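Local coordinates for protein beta-N-acetylhexosaminidase (Streptomyces plicatus, PDB 1JAK) that hydrolyses terminal beta-linked N-acetylhexosamine residues from glycoconjugates, as a family 20 enzyme that uses the substrate's own acetamido group in catalysis, at residues Leu314-Asp319 and Ala331-Val336; Gly349-Ala354 and Val364-Leu369; Glu379-Ala384 and Pro433-Asp438. One frame throughout, in Å; residues are numbered along the deposited sequence.

Interaction 1 (Leu314-Asp319 and Ala331-Val336). With IFG ((2R,3R,4S,5R)-2-acetamido-3,4-dihydroxy-5-hydroxymethyl-piperidine), chain F.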
loop_
_atom_site.group_PDB
_atom_site.type_symbol
_atom_site.label_atom_id
_atom_site.label_comp_id
_atom_site.label_asym_id
_atom_site.label_seq_id
_atom_site.Cartn_x
_atom_site.Cartn_y
_atom_site.Cartn_z
ATOM N N LEU A 314 -6.227 -7.617 11.042
ATOM C CA LEU A 314 -7.187 -6.608 11.470
ATOM C C LEU A 314 -6.375 -5.628 12.313
ATOM O O LEU A 314 -5.810 -6.002 13.338
ATOM C CB LEU A 314 -8.304 -7.246 12.300
ATOM C CG LEU A 314 -9.563 -6.414 12.563
ATOM C CD1 LEU A 314 -9.256 -5.248 13.485
ATOM C CD2 LEU A 314 -10.126 -5.935 11.240
ATOM N N HIS A 315 -6.307 -4.380 11.853
ATOM C CA HIS A 315 -5.543 -3.317 12.509
ATOM C C HIS A 315 -6.425 -2.579 13.521
ATOM O O HIS A 315 -7.488 -2.073 13.158
ATOM C CB HIS A 315 -5.055 -2.341 11.423
ATOM C CG HIS A 315 -3.792 -1.604 11.758
ATOM N ND1 HIS A 315 -3.639 -0.853 12.904
ATOM C CD2 HIS A 315 -2.649 -1.440 11.048
ATOM C CE1 HIS A 315 -2.460 -0.256 12.885
ATOM N NE2 HIS A 315 -1.839 -0.595 11.768
ATOM N N ILE A 316 -5.998 -2.520 14.783
ATOM C CA ILE A 316 -6.780 -1.819 15.802
ATOM C C ILE A 316 -6.163 -0.474 16.195
ATOM O O ILE A 316 -6.595 0.157 17.158
ATOM C CB ILE A 316 -6.986 -2.684 17.079
ATOM C CG1 ILE A 316 -5.642 -3.052 17.707
ATOM C CG2 ILE A 316 -7.787 -3.933 16.729
ATOM C CD1 ILE A 316 -5.770 -3.826 19.011
ATOM N N GLY A 317 -5.159 -0.035 15.440
ATOM C CA GLY A 317 -4.529 1.246 15.715
ATOM C C GLY A 317 -3.768 1.311 17.027
ATOM O O GLY A 317 -2.836 0.537 17.242
ATOM N N GLY A 318 -4.152 2.248 17.893
ATOM C CA GLY A 318 -3.488 2.384 19.183
ATOM C C GLY A 318 -2.561 3.582 19.289
ATOM O O GLY A 318 -1.910 3.793 20.315
ATOM N N ASP A 319 -2.517 4.380 18.228
ATOM C CA ASP A 319 -1.660 5.555 18.176
ATOM C C ASP A 319 -2.276 6.790 18.815
ATOM O O ASP A 319 -3.497 6.954 18.847
ATOM C CB ASP A 319 -1.358 5.909 16.723
ATOM C CG ASP A 319 -2.618 6.273 15.954
ATOM O OD1 ASP A 319 -3.526 5.420 15.893
ATOM O OD2 ASP A 319 -2.713 7.404 15.426
ATOM N N ALA A 331 -4.707 -1.447 30.028
ATOM C CA ALA A 331 -5.866 -2.253 30.398
ATOM C C ALA A 331 -6.774 -2.457 29.188
ATOM O O ALA A 331 -7.255 -3.564 28.941
ATOM C CB ALA A 331 -6.643 -1.574 31.527
ATOM N N PHE A 332 -7.001 -1.383 28.436
ATOM C CA PHE A 332 -7.850 -1.437 27.250
ATOM C C PHE A 332 -7.321 -2.437 26.226
ATOM O O PHE A 332 -8.064 -3.286 25.726
ATOM C CB PHE A 332 -7.931 -0.053 26.595
ATOM C CG PHE A 332 -8.792 -0.015 25.361
ATOM C CD1 PHE A 332 -10.175 0.104 25.462
ATOM C CD2 PHE A 332 -8.218 -0.107 24.097
ATOM C CE1 PHE A 332 -10.979 0.133 24.317
ATOM C CE2 PHE A 332 -9.012 -0.080 22.947
ATOM C CZ PHE A 332 -10.393 0.040 23.058
ATOM N N MET A 333 -6.038 -2.332 25.907
ATOM C CA MET A 333 -5.441 -3.232 24.928
ATOM C C MET A 333 -5.426 -4.681 25.397
ATOM O O MET A 333 -5.540 -5.598 24.587
ATOM C CB MET A 333 -4.029 -2.767 24.572
ATOM C CG MET A 333 -4.026 -1.486 23.748
ATOM S SD MET A 333 -5.041 -1.663 22.256
ATOM C CE MET A 333 -4.380 -0.320 21.232
ATOM N N LYS A 334 -5.292 -4.892 26.702
ATOM C CA LYS A 334 -5.290 -6.249 27.241
ATOM C C LYS A 334 -6.666 -6.876 27.003
ATOM O O LYS A 334 -6.784 -8.065 26.697
ATOM C CB LYS A 334 -4.992 -6.217 28.745
ATOM C CG LYS A 334 -5.034 -7.581 29.429
ATOM C CD LYS A 334 -3.844 -8.443 29.043
ATOM C CE LYS A 334 -3.851 -9.765 29.801
ATOM N NZ LYS A 334 -2.603 -10.547 29.565
ATOM N N ARG A 335 -7.700 -6.052 27.128
ATOM C CA ARG A 335 -9.078 -6.496 26.953
ATOM C C ARG A 335 -9.529 -6.646 25.501
ATOM O O ARG A 335 -10.271 -7.574 25.173
ATOM C CB ARG A 335 -10.022 -5.524 27.665
ATOM C CG ARG A 335 -9.793 -5.428 29.166
ATOM C CD ARG A 335 -10.466 -4.199 29.755
ATOM N NE ARG A 335 -10.241 -4.099 31.196
ATOM C CZ ARG A 335 -10.497 -3.015 31.920
ATOM N NH1 ARG A 335 -10.987 -1.927 31.340
ATOM N NH2 ARG A 335 -10.263 -3.017 33.227
ATOM N N VAL A 336 -9.080 -5.749 24.629
ATOM C CA VAL A 336 -9.513 -5.793 23.234
ATOM C C VAL A 336 -8.726 -6.667 22.259
ATOM O O VAL A 336 -9.303 -7.190 21.306
ATOM C CB VAL A 336 -9.603 -4.368 22.639
ATOM C CG1 VAL A 336 -10.608 -3.542 23.425
ATOM C CG2 VAL A 336 -8.237 -3.709 22.658
HETATM N N1 IFG F . 0.041 10.815 13.168
HETATM C C2 IFG F . -1.291 10.157 13.188
HETATM C C3 IFG F . -2.075 10.161 11.814
HETATM C C4 IFG F . -1.921 11.471 11.012
HETATM C C5 IFG F . -0.429 11.784 10.879
HETATM C C6 IFG F . -0.090 13.029 10.065
HETATM C C7 IFG F . -0.224 7.942 13.079
HETATM C C8 IFG F . -0.019 6.498 13.460
HETATM C C9 IFG F . 0.271 11.930 12.237
HETATM N N2 IFG F . -1.146 8.763 13.664
HETATM O O7 IFG F . 0.505 8.380 12.199
HETATM O O3 IFG F . -3.454 9.915 12.059
HETATM O O4 IFG F . -2.556 12.526 11.733
HETATM O O6 IFG F . 1.242 12.974 9.565
#
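I316 and M333 reach toward each other tip to tip, with CD1 of I316 lying 4.0 Å from SD of M333. I316 carries CG1 between its backbone N and carbonyl carbon (chi1 60°), and CD1 at the end of that branch also brushes CG2 of V336 at 4.4 Å. The M333 chain bends at chi2 (-55°), which turns SD toward I316. Its methyl CE then comes to rest 3.5 Å from CA of G318, where a side chain would run into it; the G318 backbone angles would by themselves make a CB awkward here. No hydrogen bond crosses; methyl and thioether groups make the contact between segment 314-319 and helix 326-342, within one beta-alpha-beta unit of the barrel. The backbone of 314-319 has its own ties: G317 N bonds to ND1 of H315 in the ring plane (3.1 Å), and G318 N bonds to D252. D319 turns its side chain off from the helix and takes the acetamido N2-H of the inhibitor on OD2 at 2.7 Å, nearly straight at 163°. The apolar contact thus lies at I316 and G318, while the next residue, D319, binds the inhibitor, consistent with its orienting the acetamido group for substrate-assisted catalysis.

Interaction 2 (Gly349-Ala354 and Val364-Leu369). With IFG ((2R,3R,4S,5R)-2-acetamido-3,4-dihydroxy-5-hydroxymethyl-piperidine), chain F.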
loop_
_atom_site.group_PDB
_atom_site.type_symbol
_atom_site.label_atom_id
_atom_site.label_comp_id
_atom_site.label_asym_id
_atom_site.label_seq_id
_atom_site.Cartn_x
_atom_site.Cartn_y
_atom_site.Cartn_z
ATOM N N GLY A 349 -1.199 -3.355 15.197
ATOM C CA GLY A 349 -1.425 -2.084 15.858
ATOM C C GLY A 349 -0.228 -1.191 15.625
ATOM O O GLY A 349 0.820 -1.671 15.196
ATOM N N TRP A 350 -0.371 0.108 15.869
ATOM C CA TRP A 350 0.769 1.001 15.712
ATOM C C TRP A 350 1.728 0.601 16.831
ATOM O O TRP A 350 1.309 -0.069 17.780
ATOM C CB TRP A 350 0.321 2.459 15.816
ATOM C CG TRP A 350 -0.588 2.840 14.672
ATOM C CD1 TRP A 350 -1.946 2.956 14.706
ATOM C CD2 TRP A 350 -0.196 3.097 13.317
ATOM N NE1 TRP A 350 -2.429 3.269 13.454
ATOM C CE2 TRP A 350 -1.374 3.363 12.584
ATOM C CE3 TRP A 350 1.039 3.134 12.651
ATOM C CZ2 TRP A 350 -1.358 3.661 11.213
ATOM C CZ3 TRP A 350 1.057 3.433 11.285
ATOM C CH2 TRP A 350 -0.138 3.692 10.583
ATOM N N HIS A 351 2.996 0.995 16.749
ATOM C CA HIS A 351 3.949 0.540 17.760
ATOM C C HIS A 351 3.681 0.905 19.212
ATOM O O HIS A 351 4.346 0.382 20.101
ATOM C CB HIS A 351 5.396 0.903 17.378
ATOM C CG HIS A 351 5.740 2.346 17.561
ATOM N ND1 HIS A 351 5.578 3.285 16.564
ATOM C CD2 HIS A 351 6.269 3.006 18.618
ATOM C CE1 HIS A 351 5.995 4.460 16.999
ATOM N NE2 HIS A 351 6.420 4.318 18.244
ATOM N N GLN A 352 2.719 1.787 19.466
ATOM C CA GLN A 352 2.383 2.120 20.848
ATOM C C GLN A 352 1.886 0.844 21.534
ATOM O O GLN A 352 1.931 0.725 22.759
ATOM C CB GLN A 352 1.281 3.183 20.906
ATOM C CG GLN A 352 1.755 4.609 20.657
ATOM C CD GLN A 352 2.334 4.800 19.275
ATOM O OE1 GLN A 352 1.768 4.338 18.287
ATOM N NE2 GLN A 352 3.460 5.500 19.193
ATOM N N LEU A 353 1.406 -0.107 20.736
ATOM C CA LEU A 353 0.909 -1.374 21.271
ATOM C C LEU A 353 2.037 -2.168 21.935
ATOM O O LEU A 353 1.783 -3.011 22.800
ATOM C CB LEU A 353 0.269 -2.214 20.155
ATOM C CG LEU A 353 -0.351 -3.563 20.550
ATOM C CD1 LEU A 353 -1.468 -3.350 21.562
ATOM C CD2 LEU A 353 -0.899 -4.256 19.312
ATOM N N ALA A 354 3.275 -1.895 21.532
ATOM C CA ALA A 354 4.434 -2.586 22.098
ATOM C C ALA A 354 4.559 -2.282 23.585
ATOM O O ALA A 354 5.233 -3.003 24.328
ATOM C CB ALA A 354 5.706 -2.169 21.368
ATOM N N VAL A 364 3.326 -5.115 15.011
ATOM C CA VAL A 364 3.196 -3.705 15.354
ATOM C C VAL A 364 3.816 -2.885 14.239
ATOM O O VAL A 364 4.811 -3.288 13.632
ATOM C CB VAL A 364 3.856 -3.343 16.710
ATOM C CG1 VAL A 364 3.090 -4.012 17.843
ATOM C CG2 VAL A 364 5.322 -3.748 16.722
ATOM N N GLN A 365 3.203 -1.743 13.955
ATOM C CA GLN A 365 3.679 -0.870 12.894
ATOM C C GLN A 365 4.430 0.312 13.491
ATOM O O GLN A 365 3.835 1.188 14.120
ATOM C CB GLN A 365 2.498 -0.376 12.055
ATOM C CG GLN A 365 2.923 0.292 10.758
ATOM C CD GLN A 365 1.749 0.677 9.878
ATOM O OE1 GLN A 365 0.626 0.194 10.061
ATOM N NE2 GLN A 365 2.008 1.543 8.906
ATOM N N TYR A 366 5.740 0.324 13.279
ATOM C CA TYR A 366 6.605 1.373 13.802
ATOM C C TYR A 366 6.612 2.627 12.937
ATOM O O TYR A 366 7.033 2.588 11.775
ATOM C CB TYR A 366 8.035 0.851 13.915
ATOM C CG TYR A 366 8.981 1.843 14.537
ATOM C CD1 TYR A 366 8.962 2.080 15.912
ATOM C CD2 TYR A 366 9.881 2.561 13.753
ATOM C CE1 TYR A 366 9.819 3.007 16.491
ATOM C CE2 TYR A 366 10.745 3.494 14.323
ATOM C CZ TYR A 366 10.707 3.710 15.694
ATOM O OH TYR A 366 11.558 4.625 16.267
ATOM N N TRP A 367 6.161 3.739 13.508
ATOM C CA TRP A 367 6.135 4.998 12.777
ATOM C C TRP A 367 7.017 6.056 13.445
ATOM O O TRP A 367 6.794 7.261 13.293
ATOM C CB TRP A 367 4.692 5.508 12.629
ATOM C CG TRP A 367 3.938 5.724 13.915
ATOM C CD1 TRP A 367 3.490 4.765 14.781
ATOM C CD2 TRP A 367 3.504 6.980 14.448
ATOM N NE1 TRP A 367 2.799 5.350 15.820
ATOM C CE2 TRP A 367 2.793 6.708 15.639
ATOM C CE3 TRP A 367 3.643 8.311 14.032
ATOM C CZ2 TRP A 367 2.220 7.720 16.422
ATOM C CZ3 TRP A 367 3.071 9.321 14.810
ATOM C CH2 TRP A 367 2.369 9.016 15.993
ATOM N N GLY A 368 8.029 5.585 14.174
ATOM C CA GLY A 368 8.959 6.477 14.844
ATOM C C GLY A 368 9.880 7.193 13.872
ATOM O O GLY A 368 9.772 7.020 12.654
ATOM N N LEU A 369 10.798 7.995 14.407
ATOM C CA LEU A 369 11.722 8.778 13.588
ATOM C C LEU A 369 13.166 8.606 14.061
ATOM O O LEU A 369 13.412 7.973 15.086
ATOM C CB LEU A 369 11.352 10.267 13.674
ATOM C CG LEU A 369 9.950 10.749 13.271
ATOM C CD1 LEU A 369 8.894 10.211 14.223
ATOM C CD2 LEU A 369 9.927 12.272 13.296
HETATM N N1 IFG F . 0.041 10.815 13.168
HETATM C C2 IFG F . -1.291 10.157 13.188
HETATM C C3 IFG F . -2.075 10.161 11.814
HETATM C C4 IFG F . -1.921 11.471 11.012
HETATM C C5 IFG F . -0.429 11.784 10.879
HETATM C C6 IFG F . -0.090 13.029 10.065
HETATM C C7 IFG F . -0.224 7.942 13.079
HETATM C C8 IFG F . -0.019 6.498 13.460
HETATM C C9 IFG F . 0.271 11.930 12.237
HETATM N N2 IFG F . -1.146 8.763 13.664
HETATM O O7 IFG F . 0.505 8.380 12.199
HETATM O O3 IFG F . -3.454 9.915 12.059
HETATM O O4 IFG F . -2.556 12.526 11.733
HETATM O O6 IFG F . 1.242 12.974 9.565
#
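W367 and H351 meet twice, through backbone and through rings. The W367 backbone N-H bonds to ND1 of H351 at 3.1 Å, tilted from the imidazole plane, while NE2 at the other end of that ring is held by E376. From CB of W367, chi1 of 58° sets CG between the backbone N and the carbonyl carbon, 3.9 Å from CE1 of H351. CD1 of W367 presses close to ND1 of the same ring, and CE3 of W350 comes within 3.6 Å of it; as rings, the edge of W350 faces the W367 five-membered ring, planes at 75°. NE1 gives its hydrogen to OE1 of Q352 at 2.9 Å, in the carbonyl plane and on a lone pair. The two segments include the ends of neighbouring parallel strands of the (beta/alpha)8 barrel, 346-350 and 363-366, joined by Q365 N to G349 O and by H351 N to Q365 O. The inhibitor's acetamido methyl C8 sits over the indole face, 3.6 Å from CE2 of W367, with CD2 close by. CZ2 of W367 comes within 3.8 Å of NE2 of Q352. CE3 approaches the inhibitor's carbonyl O7, CZ3 its ring nitrogen N1, and CH2 the amide carbon C7. An alanine here would probably leave Q352 OE1 without its indole N-H and open a gap beside the acetamido group. W350 supplies a second wall: C8 lies over the centre of its face, 3.4 Å from CD2 of W350; OE1 of Q365 lies over the opposite face, toward the rim, bonded to H315, and W350 NE1 bonds to E250.

Interaction 3 (Glu379-Ala384 and Pro433-Asp438); sequences EVAEAA and PGAPAD
A381 presents its CB to the turn at P433-A435, where the carbonyl O of P433 is 3.7 Å away and CB of A435 4.2 Å. The helix is 374-385, which follows strand 363-366 in the (beta/alpha)8 barrel, and the segment packed on it is the loop that leads into strand 440-447. One turn further on, the CB of A384 touches CD of P436 at 3.9 Å, and the same CD sits 4.2 Å from the carbonyl O of A381. Two methyl groups, three residues apart on one side of the helix, therefore carry the contact. With no longer side chain between them, the loop backbone can come close, and the CA atoms of A381 and A435 are 4.5 Å apart. No hydrogen bond crosses.

The next shell explains how the loop gets there. G434 has a positive phi (78°), which turns the chain between P433 and A435; a CB at this residue would point toward the helix. A435 and P436 are then extended, and the chain moves on past the helix, where A439 also touches A384. On the helix, V380 packs against L432, just ahead of the loop segment, and against H351, while A383 touches T388. Within the helix, A384 N donates to the carbonyl O of V380 at 3.0 Å.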
loop_
_atom_site.group_PDB
_atom_site.type_symbol
_atom_site.label_atom_id
_atom_site.label_comp_id
_atom_site.label_asym_id
_atom_site.label_seq_id
_atom_site.Cartn_x
_atom_site.Cartn_y
_atom_site.Cartn_z
ATOM N N GLU A 379 11.617 -0.224 23.445
ATOM C CA GLU A 379 10.370 -0.920 23.721
ATOM C C GLU A 379 9.916 -1.717 22.499
ATOM O O GLU A 379 9.418 -2.836 22.626
ATOM C CB GLU A 379 9.294 0.087 24.115
ATOM C CG GLU A 379 8.044 -0.533 24.683
ATOM C CD GLU A 379 7.112 0.511 25.253
ATOM O OE1 GLU A 379 6.538 1.287 24.463
ATOM O OE2 GLU A 379 6.965 0.562 26.494
ATOM N N VAL A 380 10.093 -1.137 21.319
ATOM C CA VAL A 380 9.697 -1.807 20.086
ATOM C C VAL A 380 10.663 -2.940 19.749
ATOM O O VAL A 380 10.238 -4.023 19.342
ATOM C CB VAL A 380 9.628 -0.806 18.915
ATOM C CG1 VAL A 380 9.224 -1.524 17.632
ATOM C CG2 VAL A 380 8.618 0.292 19.244
ATOM N N ALA A 381 11.960 -2.697 19.928
ATOM C CA ALA A 381 12.966 -3.720 19.653
ATOM C C ALA A 381 12.749 -4.909 20.585
ATOM O O ALA A 381 12.968 -6.063 20.199
ATOM C CB ALA A 381 14.374 -3.152 19.850
ATOM N N GLU A 382 12.314 -4.626 21.809
ATOM C CA GLU A 382 12.071 -5.681 22.786
ATOM C C GLU A 382 10.881 -6.527 22.346
ATOM O O GLU A 382 10.899 -7.752 22.476
ATOM C CB GLU A 382 11.805 -5.082 24.168
ATOM C CG GLU A 382 12.096 -6.054 25.305
ATOM C CD GLU A 382 13.551 -6.480 25.319
ATOM O OE1 GLU A 382 14.419 -5.602 25.508
ATOM O OE2 GLU A 382 13.830 -7.685 25.130
ATOM N N ALA A 383 9.847 -5.875 21.822
ATOM C CA ALA A 383 8.673 -6.599 21.350
ATOM C C ALA A 383 9.112 -7.520 20.216
ATOM O O ALA A 383 8.644 -8.652 20.111
ATOM C CB ALA A 383 7.606 -5.623 20.854
ATOM N N ALA A 384 10.013 -7.029 19.371
ATOM C CA ALA A 384 10.520 -7.821 18.256
ATOM C C ALA A 384 11.240 -9.053 18.801
ATOM O O ALA A 384 11.070 -10.163 18.290
ATOM C CB ALA A 384 11.473 -6.987 17.401
ATOM N N PRO A 433 17.680 0.080 16.057
ATOM C CA PRO A 433 18.761 -0.417 16.914
ATOM C C PRO A 433 18.346 -1.571 17.819
ATOM O O PRO A 433 17.342 -1.487 18.525
ATOM C CB PRO A 433 19.162 0.821 17.715
ATOM C CG PRO A 433 18.877 1.937 16.769
ATOM C CD PRO A 433 17.535 1.540 16.198
ATOM N N GLY A 434 19.123 -2.647 17.784
ATOM C CA GLY A 434 18.846 -3.799 18.624
ATOM C C GLY A 434 17.731 -4.728 18.187
ATOM O O GLY A 434 17.515 -5.766 18.810
ATOM N N ALA A 435 17.017 -4.376 17.122
ATOM C CA ALA A 435 15.929 -5.220 16.651
ATOM C C ALA A 435 16.448 -6.344 15.757
ATOM O O ALA A 435 17.209 -6.103 14.820
ATOM C CB ALA A 435 14.902 -4.375 15.889
ATOM N N PRO A 436 16.049 -7.594 16.050
ATOM C CA PRO A 436 16.479 -8.753 15.258
ATOM C C PRO A 436 15.960 -8.600 13.830
ATOM O O PRO A 436 14.771 -8.365 13.626
ATOM C CB PRO A 436 15.819 -9.928 15.976
ATOM C CG PRO A 436 15.675 -9.440 17.384
ATOM C CD PRO A 436 15.219 -8.021 17.185
ATOM N N ALA A 437 16.848 -8.737 12.852
ATOM C CA ALA A 437 16.465 -8.593 11.450
ATOM C C ALA A 437 15.322 -9.523 11.055
ATOM O O ALA A 437 14.473 -9.164 10.238
ATOM C CB ALA A 437 17.671 -8.843 10.554
ATOM N N ASP A 438 15.302 -10.715 11.640
ATOM C CA ASP A 438 14.271 -11.701 11.341
ATOM C C ASP A 438 12.878 -11.309 11.831
ATOM O O ASP A 438 11.890 -11.947 11.469
ATOM C CB ASP A 438 14.663 -13.055 11.936
ATOM C CG ASP A 438 15.120 -12.944 13.376
ATOM O OD1 ASP A 438 16.186 -12.332 13.617
ATOM O OD2 ASP A 438 14.415 -13.463 14.268
#

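Overall arrangement
All three contacts belong to the catalytic barrel, and their character changes from pocket to periphery. Interactions 1 and 2 are buried, share the inhibitor and touch directly: G317 O and W350 N are 2.9 Å apart, a probable hydrogen bond from strand 346-350 to segment 314-319. Interaction 1 joins that segment to helix 326-342 through apolar tips, whereas interaction 2 joins strand to strand with backbone bonds and an aromatic cluster. Interaction 3 is only partly buried, built of alanine methyls and proline, and has no ligand contact. V380 connects it to interaction 2, its CG2 lying 3.6 Å from CD2 of H351. Interactions 1 and 3 do not touch; their nearest atoms are about 10 Å apart.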